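Local coordinates for protein SSD1 (Saccharomyces cerevisiae S288C, PDB 7AM1) that binds mRNA, including its 5' and 3' untranslated regions, and represses translation as a non-enzymatic pseudonuclease of the RNase II family, at residues Tyr636-Lys641 and Glu687-Leu692; Arg383-Gly388 and Val452-Ser457; Val375-Leu380 and Pro663-Ala668. One frame throughout, in Å; residues are numbered along the deposited sequence.

How the contacts relate
Going from the N terminus, contact 3 opens first, with 375-380 leading into strand 378-384 of the RNB sheet. The same strand runs on into 383-388, which meets 452-457 at the end of strand 446-456; contact 2 therefore closes a smaller loop nested inside that of contact 3, with the two centres about 26 Å apart. Contact 1 opens at 636-641, before contact 3 closes at 663-668, and itself closes at 687-692, so these two loops cross. They also touch, Y636 packing on R666 and A668. Contact 3 thus joins the sheet to the loop before helix 668-681, while contact 1 joins strand 635-638 to the start of helix 689-725.

Contact 1: residues Tyr636-Lys641 and Glu687-Leu692; sequences YFIAGK and EDMEAL
K641 reaches across to the first turn of helix 689-725, where its side chain passes M689 and ends on E690; here strand 635-638, within the RNB region, packs against the start of that helix. The lysine chain leaves CB with CG anti to the carbonyl carbon (chi1 -58°) and bends again at each later torsion. CD lies 3.7 Å from M689 SD. CE already comes up to the carboxylate of E690, and NZ closes a short salt bridge of 2.6 Å to E690 OE2, which receives it through its syn lone pair. The two side chains meet at about a right angle.

M689 links the two halves of the contact, its SD beside K641 CD and its CG beside I638. That CG, anti to the backbone N, comes within 4.0 Å of I638 CG2, and the methyl CE then folds back to lie 4.2 Å from G640 CA, an approach possible because glycine has no side chain there. I638 also packs on L692: I638 CD1 is 3.6 Å from L692 CB, and I638 CG1 is 3.6 Å from the carbonyl carbon C of L692. An alanine in place of this isoleucine would probably open a gap between strand 635-638 and the helix, leaving M689 CG and L692 CB without their apolar neighbour. Beyond the contact, L692 also packs on V671 and Q675 of helix 668-681.

D688 caps the helix start, its OD1 accepting from E690 N at 3.2 Å, the donor standing above the carboxylate plane. E690 thus follows closely on the cap, where a negative charge is likely to be favoured by the helix end; K641 would partly offset that charge at the exposed margin, while I638 packs its aliphatic atoms on L692, against both side chain and backbone carbonyl.

Contact 2: residues Arg383-Gly388 and Val452-Ser457; sequences RNNGNG and VYTLDS
G388 and S457 meet through their main chains: S457, just past strand 446-456, donates its N to G388 O at 2.9 Å, with an N-H...O angle of 162°. Strand 389-397 lies between strands 378-384 and 446-456 in the RNB sheet, and G388 stands just before it. The bond therefore continues the antiparallel pairing in which Y453 bonds L392, out to the end of the sheet.

One hydrogen bond within 383-388 shapes the turn of the beta-hairpin formed by strands 378-384 and 389-397. N384 OD1 accepts from G386 N at 2.8 Å, forming an Asx turn, the donor lying 46° out of the side-chain carbonyl plane. G386 and G388 both take positive phi as the chain swings round. D456 OD1, just before S457, accepts from S458 N and T459 N beyond it.

Van der Waals contact is slight. S457 CB rests 3.2 Å from G388 O, and N385 ND2 comes only to 4.3 Å from T454 CG2.

With so little apolar surface, the backbone bond from S457 N to G388 O accounts for much of the direct link, and strand 389-397, paired with both neighbours (R383 with E391, Y453 with L392), joins the two segments.

Contact 3: residues Val375-Leu380 and Pro663-Ala668; sequences VSEFAL and PMRRYA
The RNB domain supplies both sides of this buried contact: E377, next to F378 of strand 378-384 and paired through its backbone with V397, reaches into the loop 663-668, which carries the Pro-Met-Arg-Arg-Tyr sequence of the RNase II signature and leads into helix 668-681. CG of E377 sits between the backbone N and the carbonyl carbon (chi1 61°), and the chain is extended beyond it, which carries the carboxylate up to the loop backbone.

There E377 OE1 accepts from M664 N at 2.8 Å, a fairly straight bond (159°) received on the syn side of the oxygen. P663 CD lies 3.3 Å from the same oxygen, and M664 CB approaches it to 3.2 Å, so both carbons lie against OE1.

The second oxygen, OE2, is hydrogen-bonded by W374 NE1, just outside the segment, which should help to fix the rotation of the carboxylate. R665 is a weaker partner for it: NE forms a long salt bridge to OE2 at 3.9 Å, and the guanidinium plane is turned 84° from the carboxylate plane. The stronger ionic partner of R665 is D530, which its NH2 engages. E377 therefore mainly holds the loop backbone, and probably adds only a weak electrostatic contribution near R665.

Apolar packing completes the contact. The E377 and M664 side chains run antiparallel alongside each other, with E377 CB 3.6 Å from M664 CG, and V375 lies nearly perpendicular to the methionine, its CG2 4.1 Å from M664 CG.

Contact 1: residues Tyr636-Lys641 and Glu687-Leu692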
ATOM      1  N   TYR A 636       1.461  -0.770 -14.850  1.00 36.11           N
ATOM      2  CA  TYR A 636       1.322  -0.299 -16.219  1.00 37.01           C
ATOM      3  C   TYR A 636       2.271  -1.078 -17.128  1.00 39.00           C
ATOM      4  O   TYR A 636       3.357  -1.497 -16.715  1.00 40.19           O
ATOM      5  CB  TYR A 636       1.628   1.192 -16.333  1.00 36.45           C
ATOM      6  CG  TYR A 636       0.760   2.090 -15.483  1.00 34.83           C
ATOM      7  CD1 TYR A 636      -0.608   2.198 -15.709  1.00 34.31           C
ATOM      8  CD2 TYR A 636       1.320   2.860 -14.479  1.00 34.46           C
ATOM      9  CE1 TYR A 636      -1.396   3.033 -14.937  1.00 34.32           C
ATOM     10  CE2 TYR A 636       0.553   3.692 -13.708  1.00 34.35           C
ATOM     11  CZ  TYR A 636      -0.805   3.778 -13.932  1.00 34.55           C
ATOM     12  OH  TYR A 636      -1.563   4.617 -13.150  1.00 34.52           O
ATOM     13  N   PHE A 637       1.856  -1.257 -18.381  1.00 37.59           N
ATOM     14  CA  PHE A 637       2.668  -1.954 -19.368  1.00 39.43           C
ATOM     15  C   PHE A 637       2.185  -1.573 -20.761  1.00 41.52           C
ATOM     16  O   PHE A 637       1.068  -1.082 -20.937  1.00 41.39           O
ATOM     17  CB  PHE A 637       2.610  -3.473 -19.187  1.00 39.86           C
ATOM     18  CG  PHE A 637       1.297  -4.085 -19.600  1.00 40.71           C
ATOM     19  CD1 PHE A 637       0.188  -4.009 -18.770  1.00 39.08           C
ATOM     20  CD2 PHE A 637       1.170  -4.722 -20.824  1.00 42.53           C
ATOM     21  CE1 PHE A 637      -1.023  -4.571 -19.150  1.00 39.03           C
ATOM     22  CE2 PHE A 637      -0.034  -5.285 -21.209  1.00 42.86           C
ATOM     23  CZ  PHE A 637      -1.131  -5.209 -20.373  1.00 40.76           C
ATOM     24  N   ILE A 638       3.045  -1.805 -21.750  1.00 43.43           N
ATOM     25  CA  ILE A 638       2.715  -1.567 -23.151  1.00 44.68           C
ATOM     26  C   ILE A 638       2.316  -2.894 -23.779  1.00 44.63           C
ATOM     27  O   ILE A 638       3.061  -3.879 -23.698  1.00 45.09           O
ATOM     28  CB  ILE A 638       3.896  -0.924 -23.899  1.00 45.39           C
ATOM     29  CG1 ILE A 638       4.344   0.351 -23.176  1.00 44.45           C
ATOM     30  CG2 ILE A 638       3.529  -0.643 -25.355  1.00 47.25           C
ATOM     31  CD1 ILE A 638       3.231   1.361 -22.936  1.00 45.33           C
ATOM     32  N   ALA A 639       1.150  -2.908 -24.431  1.00 42.28           N
ATOM     33  CA  ALA A 639       0.523  -4.164 -24.828  1.00 42.68           C
ATOM     34  C   ALA A 639       1.462  -5.035 -25.648  1.00 44.01           C
ATOM     35  O   ALA A 639       1.488  -6.259 -25.476  1.00 45.23           O
ATOM     36  CB  ALA A 639      -0.765  -3.885 -25.610  1.00 42.52           C
ATOM     37  N   GLY A 640       2.229  -4.429 -26.552  1.00 45.84           N
ATOM     38  CA  GLY A 640       3.106  -5.192 -27.421  1.00 47.82           C
ATOM     39  C   GLY A 640       4.262  -5.864 -26.714  1.00 48.18           C
ATOM     40  O   GLY A 640       4.905  -6.736 -27.307  1.00 48.83           O
ATOM     41  N   LYS A 641       4.526  -5.508 -25.465  1.00 47.48           N
ATOM     42  CA  LYS A 641       5.617  -6.115 -24.719  1.00 49.97           C
ATOM     43  C   LYS A 641       5.176  -7.329 -23.911  1.00 50.87           C
ATOM     44  O   LYS A 641       6.023  -7.982 -23.296  1.00 52.76           O
ATOM     45  CB  LYS A 641       6.235  -5.079 -23.776  1.00 50.18           C
ATOM     46  CG  LYS A 641       6.771  -3.844 -24.476  1.00 54.28           C
ATOM     47  CD  LYS A 641       7.821  -4.225 -25.509  1.00 61.97           C
ATOM     48  CE  LYS A 641       9.008  -3.273 -25.504  1.00 68.04           C
ATOM     49  NZ  LYS A 641      10.298  -4.025 -25.557  1.00 72.60           N
ATOM     50  N   GLU A 687       4.071   6.978 -31.560  1.00 73.87           N
ATOM     51  CA  GLU A 687       5.005   6.901 -30.447  1.00 73.59           C
ATOM     52  C   GLU A 687       5.837   5.628 -30.531  1.00 71.10           C
ATOM     53  O   GLU A 687       5.344   4.565 -30.922  1.00 71.17           O
ATOM     54  CB  GLU A 687       4.258   6.951 -29.115  1.00 76.18           C
ATOM     55  CG  GLU A 687       3.520   8.254 -28.880  1.00 80.52           C
ATOM     56  CD  GLU A 687       4.454   9.447 -28.829  1.00 85.38           C
ATOM     57  OE1 GLU A 687       5.562   9.308 -28.271  1.00 86.70           O
ATOM     58  OE2 GLU A 687       4.087  10.516 -29.361  1.00 87.58           O
ATOM     59  N   ASP A 688       7.105   5.742 -30.153  1.00 69.30           N
ATOM     60  CA  ASP A 688       7.999   4.594 -30.144  1.00 69.10           C
ATOM     61  C   ASP A 688       7.586   3.635 -29.036  1.00 63.45           C
ATOM     62  O   ASP A 688       7.274   4.053 -27.918  1.00 60.90           O
ATOM     63  CB  ASP A 688       9.437   5.066 -29.937  1.00 74.94           C
ATOM     64  CG  ASP A 688      10.425   3.922 -29.851  1.00 81.20           C
ATOM     65  OD1 ASP A 688      10.097   2.804 -30.303  1.00 83.60           O
ATOM     66  OD2 ASP A 688      11.534   4.141 -29.324  1.00 83.76           O
ATOM     67  N   MET A 689       7.569   2.336 -29.350  1.00 57.61           N
ATOM     68  CA  MET A 689       7.172   1.361 -28.341  1.00 56.17           C
ATOM     69  C   MET A 689       8.150   1.361 -27.171  1.00 53.44           C
ATOM     70  O   MET A 689       7.748   1.184 -26.015  1.00 50.74           O
ATOM     71  CB  MET A 689       7.071  -0.043 -28.941  1.00 59.30           C
ATOM     72  CG  MET A 689       6.498  -1.047 -27.935  1.00 62.31           C
ATOM     73  SD  MET A 689       6.248  -2.736 -28.514  1.00 67.23           S
ATOM     74  CE  MET A 689       5.125  -2.500 -29.871  1.00 70.03           C
ATOM     75  N   GLU A 690       9.441   1.541 -27.452  1.00 55.61           N
ATOM     76  CA  GLU A 690      10.434   1.511 -26.385  1.00 56.55           C
ATOM     77  C   GLU A 690      10.350   2.760 -25.516  1.00 54.08           C
ATOM     78  O   GLU A 690      10.572   2.689 -24.303  1.00 54.07           O
ATOM     79  CB  GLU A 690      11.831   1.342 -26.978  1.00 60.94           C
ATOM     80  CG  GLU A 690      12.021  -0.003 -27.663  1.00 64.59           C
ATOM     81  CD  GLU A 690      11.812  -1.172 -26.708  1.00 66.81           C
ATOM     82  OE1 GLU A 690      12.213  -1.059 -25.528  1.00 66.83           O
ATOM     83  OE2 GLU A 690      11.230  -2.193 -27.133  1.00 68.11           O
ATOM     84  N   ALA A 691      10.041   3.912 -26.112  1.00 52.35           N
ATOM     85  CA  ALA A 691       9.811   5.110 -25.312  1.00 51.63           C
ATOM     86  C   ALA A 691       8.601   4.937 -24.400  1.00 48.57           C
ATOM     87  O   ALA A 691       8.633   5.343 -23.232  1.00 47.11           O
ATOM     88  CB  ALA A 691       9.621   6.323 -26.221  1.00 53.90           C
ATOM     89  N   LEU A 692       7.522   4.342 -24.917  1.00 46.89           N
ATOM     90  CA  LEU A 692       6.336   4.111 -24.101  1.00 46.48           C
ATOM     91  C   LEU A 692       6.627   3.119 -22.985  1.00 44.68           C
ATOM     92  O   LEU A 692       6.114   3.262 -21.869  1.00 43.22           O
ATOM     93  CB  LEU A 692       5.190   3.605 -24.978  1.00 47.54           C
ATOM     94  CG  LEU A 692       4.524   4.657 -25.867  1.00 50.54           C
ATOM     95  CD1 LEU A 692       3.615   3.999 -26.889  1.00 51.86           C
ATOM     96  CD2 LEU A 692       3.742   5.663 -25.028  1.00 50.45           C
TER

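Contact 2: residues Arg383-Gly388 and Val452-Ser457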
ATOM      1  N   ARG A 383     -29.905   9.359 -17.289  1.00 48.79           N
ATOM      2  CA  ARG A 383     -31.006   9.949 -18.031  1.00 51.47           C
ATOM      3  C   ARG A 383     -31.872   8.819 -18.552  1.00 52.36           C
ATOM      4  O   ARG A 383     -31.362   7.775 -18.965  1.00 52.63           O
ATOM      5  CB  ARG A 383     -30.467  10.842 -19.160  1.00 53.41           C
ATOM      6  CG  ARG A 383     -31.499  11.521 -20.041  1.00 57.36           C
ATOM      7  CD  ARG A 383     -30.787  12.458 -21.021  1.00 59.45           C
ATOM      8  NE  ARG A 383     -31.693  13.094 -21.973  1.00 63.40           N
ATOM      9  CZ  ARG A 383     -32.026  12.590 -23.155  1.00 66.50           C
ATOM     10  NH1 ARG A 383     -31.529  11.426 -23.552  1.00 68.33           N
ATOM     11  NH2 ARG A 383     -32.854  13.256 -23.942  1.00 67.89           N
ATOM     12  N   ASN A 384     -33.183   9.015 -18.482  1.00 51.86           N
ATOM     13  CA  ASN A 384     -34.135   8.102 -19.094  1.00 51.95           C
ATOM     14  C   ASN A 384     -34.316   8.523 -20.545  1.00 54.56           C
ATOM     15  O   ASN A 384     -34.749   9.647 -20.819  1.00 55.21           O
ATOM     16  CB  ASN A 384     -35.454   8.125 -18.326  1.00 52.13           C
ATOM     17  CG  ASN A 384     -36.488   7.190 -18.907  1.00 54.26           C
ATOM     18  OD1 ASN A 384     -36.252   6.533 -19.920  1.00 55.09           O
ATOM     19  ND2 ASN A 384     -37.643   7.114 -18.252  1.00 54.97           N
ATOM     20  N   ASN A 385     -33.959   7.631 -21.473  1.00 55.84           N
ATOM     21  CA  ASN A 385     -34.059   7.938 -22.894  1.00 62.06           C
ATOM     22  C   ASN A 385     -35.470   7.774 -23.439  1.00 68.69           C
ATOM     23  O   ASN A 385     -35.742   8.241 -24.549  1.00 68.30           O
ATOM     24  CB  ASN A 385     -33.105   7.054 -23.697  1.00 61.91           C
ATOM     25  CG  ASN A 385     -31.661   7.447 -23.513  1.00 61.71           C
ATOM     26  OD1 ASN A 385     -31.353   8.609 -23.243  1.00 61.98           O
ATOM     27  ND2 ASN A 385     -30.763   6.480 -23.653  1.00 61.86           N
ATOM     28  N   GLY A 386     -36.363   7.121 -22.698  1.00 77.02           N
ATOM     29  CA  GLY A 386     -37.755   7.037 -23.077  1.00 84.65           C
ATOM     30  C   GLY A 386     -38.134   5.866 -23.959  1.00 88.73           C
ATOM     31  O   GLY A 386     -39.330   5.668 -24.208  1.00 93.13           O
ATOM     32  N   ASN A 387     -37.170   5.087 -24.442  1.00 86.41           N
ATOM     33  CA  ASN A 387     -37.449   3.943 -25.305  1.00 85.07           C
ATOM     34  C   ASN A 387     -37.089   2.631 -24.612  1.00 80.73           C
ATOM     35  O   ASN A 387     -36.511   1.728 -25.218  1.00 82.19           O
ATOM     36  CB  ASN A 387     -36.703   4.064 -26.632  1.00 86.93           C
ATOM     37  CG  ASN A 387     -35.196   4.095 -26.455  1.00 87.28           C
ATOM     38  OD1 ASN A 387     -34.690   4.439 -25.387  1.00 87.80           O
ATOM     39  ND2 ASN A 387     -34.469   3.729 -27.508  1.00 87.14           N
ATOM     40  N   GLY A 388     -37.436   2.515 -23.331  1.00 73.00           N
ATOM     41  CA  GLY A 388     -37.041   1.359 -22.553  1.00 68.55           C
ATOM     42  C   GLY A 388     -35.565   1.283 -22.238  1.00 65.49           C
ATOM     43  O   GLY A 388     -35.084   0.223 -21.824  1.00 63.48           O
ATOM     44  N   VAL A 452     -20.302   6.915 -22.375  1.00 44.15           N
ATOM     45  CA  VAL A 452     -21.748   6.959 -22.173  1.00 45.03           C
ATOM     46  C   VAL A 452     -22.316   5.575 -22.456  1.00 44.27           C
ATOM     47  O   VAL A 452     -22.183   5.060 -23.572  1.00 45.23           O
ATOM     48  CB  VAL A 452     -22.409   8.021 -23.066  1.00 47.94           C
ATOM     49  CG1 VAL A 452     -23.913   8.067 -22.831  1.00 49.15           C
ATOM     50  CG2 VAL A 452     -21.778   9.379 -22.805  1.00 48.31           C
ATOM     51  N   TYR A 453     -22.929   4.966 -21.445  1.00 41.78           N
ATOM     52  CA  TYR A 453     -23.534   3.648 -21.584  1.00 42.07           C
ATOM     53  C   TYR A 453     -25.035   3.797 -21.785  1.00 43.74           C
ATOM     54  O   TYR A 453     -25.691   4.534 -21.043  1.00 45.17           O
ATOM     55  CB  TYR A 453     -23.257   2.782 -20.356  1.00 40.67           C
ATOM     56  CG  TYR A 453     -21.783   2.592 -20.062  1.00 40.99           C
ATOM     57  CD1 TYR A 453     -21.038   1.635 -20.737  1.00 41.10           C
ATOM     58  CD2 TYR A 453     -21.137   3.368 -19.105  1.00 40.14           C
ATOM     59  CE1 TYR A 453     -19.697   1.457 -20.473  1.00 40.90           C
ATOM     60  CE2 TYR A 453     -19.785   3.196 -18.835  1.00 39.01           C
ATOM     61  CZ  TYR A 453     -19.076   2.237 -19.517  1.00 39.74           C
ATOM     62  OH  TYR A 453     -17.734   2.064 -19.257  1.00 40.05           O
ATOM     63  N   THR A 454     -25.571   3.091 -22.778  1.00 46.05           N
ATOM     64  CA  THR A 454     -27.010   2.928 -22.951  1.00 47.75           C
ATOM     65  C   THR A 454     -27.408   1.589 -22.340  1.00 45.28           C
ATOM     66  O   THR A 454     -26.818   0.556 -22.667  1.00 44.90           O
ATOM     67  CB  THR A 454     -27.401   2.986 -24.429  1.00 54.17           C
ATOM     68  OG1 THR A 454     -27.080   4.277 -24.963  1.00 56.82           O
ATOM     69  CG2 THR A 454     -28.883   2.741 -24.599  1.00 56.55           C
ATOM     70  N   LEU A 455     -28.370   1.619 -21.421  1.00 45.20           N
ATOM     71  CA  LEU A 455     -28.719   0.455 -20.620  1.00 47.47           C
ATOM     72  C   LEU A 455     -30.172   0.061 -20.830  1.00 50.39           C
ATOM     73  O   LEU A 455     -31.041   0.923 -20.991  1.00 52.15           O
ATOM     74  CB  LEU A 455     -28.494   0.724 -19.126  1.00 48.15           C
ATOM     75  CG  LEU A 455     -27.169   1.376 -18.741  1.00 49.46           C
ATOM     76  CD1 LEU A 455     -27.158   1.706 -17.265  1.00 50.02           C
ATOM     77  CD2 LEU A 455     -26.008   0.465 -19.096  1.00 49.69           C
ATOM     78  N   ASP A 456     -30.436  -1.243 -20.807  1.00 51.88           N
ATOM     79  CA  ASP A 456     -31.814  -1.707 -20.728  1.00 54.71           C
ATOM     80  C   ASP A 456     -32.427  -1.233 -19.415  1.00 55.09           C
ATOM     81  O   ASP A 456     -31.889  -1.495 -18.337  1.00 52.68           O
ATOM     82  CB  ASP A 456     -31.875  -3.230 -20.824  1.00 56.94           C
ATOM     83  CG  ASP A 456     -33.297  -3.754 -20.829  1.00 60.91           C
ATOM     84  OD1 ASP A 456     -34.019  -3.523 -19.838  1.00 62.19           O
ATOM     85  OD2 ASP A 456     -33.704  -4.380 -21.831  1.00 63.16           O
ATOM     86  N   SER A 457     -33.565  -0.544 -19.504  1.00 59.60           N
ATOM     87  CA  SER A 457     -34.146   0.086 -18.324  1.00 63.53           C
ATOM     88  C   SER A 457     -34.653  -0.909 -17.290  1.00 64.28           C
ATOM     89  O   SER A 457     -34.936  -0.500 -16.160  1.00 63.41           O
ATOM     90  CB  SER A 457     -35.287   1.018 -18.734  1.00 68.87           C
ATOM     91  OG  SER A 457     -34.803   2.077 -19.540  1.00 71.66           O
TER

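Contact 3: residues Val375-Leu380 and Pro663-Ala668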
ATOM      1  N   VAL A 375      -9.574  18.109  -6.043  1.00 53.58           N
ATOM      2  CA  VAL A 375     -10.404  18.724  -7.072  1.00 51.71           C
ATOM      3  C   VAL A 375     -11.555  17.796  -7.438  1.00 47.55           C
ATOM      4  O   VAL A 375     -11.732  16.735  -6.828  1.00 45.55           O
ATOM      5  CB  VAL A 375      -9.561  19.067  -8.316  1.00 52.96           C
ATOM      6  CG1 VAL A 375      -8.436  20.017  -7.944  1.00 53.99           C
ATOM      7  CG2 VAL A 375      -9.004  17.799  -8.949  1.00 52.39           C
ATOM      8  N   SER A 376     -12.367  18.210  -8.409  1.00 47.19           N
ATOM      9  CA  SER A 376     -13.357  17.349  -9.045  1.00 45.21           C
ATOM     10  C   SER A 376     -12.893  17.054 -10.465  1.00 43.27           C
ATOM     11  O   SER A 376     -12.751  17.973 -11.280  1.00 43.92           O
ATOM     12  CB  SER A 376     -14.737  18.003  -9.060  1.00 46.43           C
ATOM     13  OG  SER A 376     -15.647  17.245  -9.840  1.00 44.68           O
ATOM     14  N   GLU A 377     -12.639  15.785 -10.759  1.00 39.79           N
ATOM     15  CA  GLU A 377     -12.202  15.403 -12.091  1.00 40.29           C
ATOM     16  C   GLU A 377     -13.130  14.401 -12.761  1.00 39.72           C
ATOM     17  O   GLU A 377     -12.857  13.992 -13.895  1.00 38.76           O
ATOM     18  CB  GLU A 377     -10.769  14.847 -12.047  1.00 40.80           C
ATOM     19  CG  GLU A 377     -10.542  13.609 -11.196  1.00 41.27           C
ATOM     20  CD  GLU A 377      -9.061  13.256 -11.113  1.00 42.80           C
ATOM     21  OE1 GLU A 377      -8.394  13.306 -12.165  1.00 44.24           O
ATOM     22  OE2 GLU A 377      -8.555  12.940 -10.012  1.00 44.29           O
ATOM     23  N   PHE A 378     -14.228  14.022 -12.111  1.00 42.24           N
ATOM     24  CA  PHE A 378     -15.148  13.021 -12.628  1.00 42.86           C
ATOM     25  C   PHE A 378     -16.570  13.479 -12.359  1.00 42.36           C
ATOM     26  O   PHE A 378     -16.867  13.987 -11.274  1.00 42.15           O
ATOM     27  CB  PHE A 378     -14.894  11.667 -11.972  1.00 42.91           C
ATOM     28  CG  PHE A 378     -15.755  10.561 -12.499  1.00 42.66           C
ATOM     29  CD1 PHE A 378     -15.464   9.971 -13.713  1.00 43.81           C
ATOM     30  CD2 PHE A 378     -16.828  10.085 -11.766  1.00 41.61           C
ATOM     31  CE1 PHE A 378     -16.235   8.940 -14.198  1.00 44.53           C
ATOM     32  CE2 PHE A 378     -17.596   9.050 -12.245  1.00 42.25           C
ATOM     33  CZ  PHE A 378     -17.297   8.477 -13.462  1.00 43.45           C
ATOM     34  N   ALA A 379     -17.438  13.320 -13.354  1.00 42.02           N
ATOM     35  CA  ALA A 379     -18.831  13.724 -13.244  1.00 41.60           C
ATOM     36  C   ALA A 379     -19.705  12.676 -13.919  1.00 42.28           C
ATOM     37  O   ALA A 379     -19.253  11.931 -14.793  1.00 41.83           O
ATOM     38  CB  ALA A 379     -19.057  15.109 -13.861  1.00 42.02           C
ATOM     39  N   LEU A 380     -20.974  12.638 -13.514  1.00 42.31           N
ATOM     40  CA  LEU A 380     -21.896  11.626 -13.997  1.00 42.93           C
ATOM     41  C   LEU A 380     -23.249  12.238 -14.317  1.00 41.46           C
ATOM     42  O   LEU A 380     -23.633  13.265 -13.750  1.00 40.67           O
ATOM     43  CB  LEU A 380     -22.137  10.531 -12.946  1.00 45.95           C
ATOM     44  CG  LEU A 380     -21.055   9.516 -12.613  1.00 49.25           C
ATOM     45  CD1 LEU A 380     -21.461   8.765 -11.348  1.00 49.24           C
ATOM     46  CD2 LEU A 380     -20.838   8.565 -13.780  1.00 50.83           C
ATOM     47  N   PRO A 663      -6.871  11.754 -14.467  1.00 39.90           N
ATOM     48  CA  PRO A 663      -5.745  12.489 -15.070  1.00 40.46           C
ATOM     49  C   PRO A 663      -5.218  13.636 -14.222  1.00 41.23           C
ATOM     50  O   PRO A 663      -4.103  14.107 -14.483  1.00 41.41           O
ATOM     51  CB  PRO A 663      -6.338  13.004 -16.389  1.00 41.36           C
ATOM     52  CG  PRO A 663      -7.797  13.189 -16.064  1.00 40.66           C
ATOM     53  CD  PRO A 663      -8.133  12.002 -15.188  1.00 39.82           C
ATOM     54  N   MET A 664      -5.967  14.112 -13.227  1.00 41.68           N
ATOM     55  CA  MET A 664      -5.466  15.184 -12.377  1.00 41.52           C
ATOM     56  C   MET A 664      -4.450  14.700 -11.349  1.00 39.42           C
ATOM     57  O   MET A 664      -3.780  15.535 -10.734  1.00 39.62           O
ATOM     58  CB  MET A 664      -6.619  15.883 -11.655  1.00 44.87           C
ATOM     59  CG  MET A 664      -7.637  16.532 -12.583  1.00 49.63           C
ATOM     60  SD  MET A 664      -6.931  17.854 -13.589  1.00 54.08           S
ATOM     61  CE  MET A 664      -6.930  19.215 -12.430  1.00 55.27           C
ATOM     62  N   ARG A 665      -4.319  13.383 -11.143  1.00 37.40           N
ATOM     63  CA  ARG A 665      -3.377  12.856 -10.164  1.00 37.73           C
ATOM     64  C   ARG A 665      -2.496  11.725 -10.676  1.00 36.83           C
ATOM     65  O   ARG A 665      -1.567  11.332  -9.962  1.00 38.08           O
ATOM     66  CB  ARG A 665      -4.120  12.365  -8.907  1.00 37.11           C
ATOM     67  CG  ARG A 665      -5.303  11.430  -9.165  1.00 36.64           C
ATOM     68  CD  ARG A 665      -5.926  10.982  -7.849  1.00 35.41           C
ATOM     69  NE  ARG A 665      -6.961   9.970  -8.012  1.00 34.87           N
ATOM     70  CZ  ARG A 665      -6.732   8.660  -8.080  1.00 35.71           C
ATOM     71  NH1 ARG A 665      -5.491   8.185  -8.026  1.00 35.32           N
ATOM     72  NH2 ARG A 665      -7.751   7.821  -8.220  1.00 36.02           N
ATOM     73  N   ARG A 666      -2.741  11.204 -11.878  1.00 35.91           N
ATOM     74  CA  ARG A 666      -1.937  10.139 -12.465  1.00 36.22           C
ATOM     75  C   ARG A 666      -1.479  10.553 -13.857  1.00 37.17           C
ATOM     76  O   ARG A 666      -2.304  10.897 -14.710  1.00 38.31           O
ATOM     77  CB  ARG A 666      -2.731   8.833 -12.556  1.00 36.59           C
ATOM     78  CG  ARG A 666      -3.330   8.365 -11.249  1.00 36.20           C
ATOM     79  CD  ARG A 666      -3.879   6.943 -11.390  1.00 36.02           C
ATOM     80  NE  ARG A 666      -4.930   6.861 -12.409  1.00 36.18           N
ATOM     81  CZ  ARG A 666      -6.128   6.302 -12.232  1.00 35.53           C
ATOM     82  NH1 ARG A 666      -6.455   5.754 -11.067  1.00 35.90           N
ATOM     83  NH2 ARG A 666      -7.006   6.288 -13.229  1.00 36.10           N
ATOM     84  N   TYR A 667      -0.166  10.509 -14.095  1.00 36.60           N
ATOM     85  CA  TYR A 667       0.328  10.867 -15.418  1.00 36.98           C
ATOM     86  C   TYR A 667       0.069   9.773 -16.448  1.00 35.99           C
ATOM     87  O   TYR A 667      -0.054  10.074 -17.637  1.00 36.93           O
ATOM     88  CB  TYR A 667       1.826  11.174 -15.393  1.00 37.71           C
ATOM     89  CG  TYR A 667       2.297  11.718 -16.719  1.00 41.35           C
ATOM     90  CD1 TYR A 667       2.167  13.067 -17.017  1.00 42.81           C
ATOM     91  CD2 TYR A 667       2.822  10.878 -17.692  1.00 44.16           C
ATOM     92  CE1 TYR A 667       2.572  13.570 -18.238  1.00 45.18           C
ATOM     93  CE2 TYR A 667       3.229  11.371 -18.915  1.00 46.63           C
ATOM     94  CZ  TYR A 667       3.102  12.716 -19.183  1.00 47.17           C
ATOM     95  OH  TYR A 667       3.508  13.206 -20.400  1.00 48.93           O
ATOM     96  N   ALA A 668      -0.001   8.506 -16.028  1.00 34.93           N
ATOM     97  CA  ALA A 668      -0.304   7.443 -16.980  1.00 35.59           C
ATOM     98  C   ALA A 668      -1.589   7.750 -17.739  1.00 37.54           C
ATOM     99  O   ALA A 668      -1.689   7.495 -18.946  1.00 38.12           O
ATOM    100  CB  ALA A 668      -0.420   6.101 -16.257  1.00 33.97           C
TER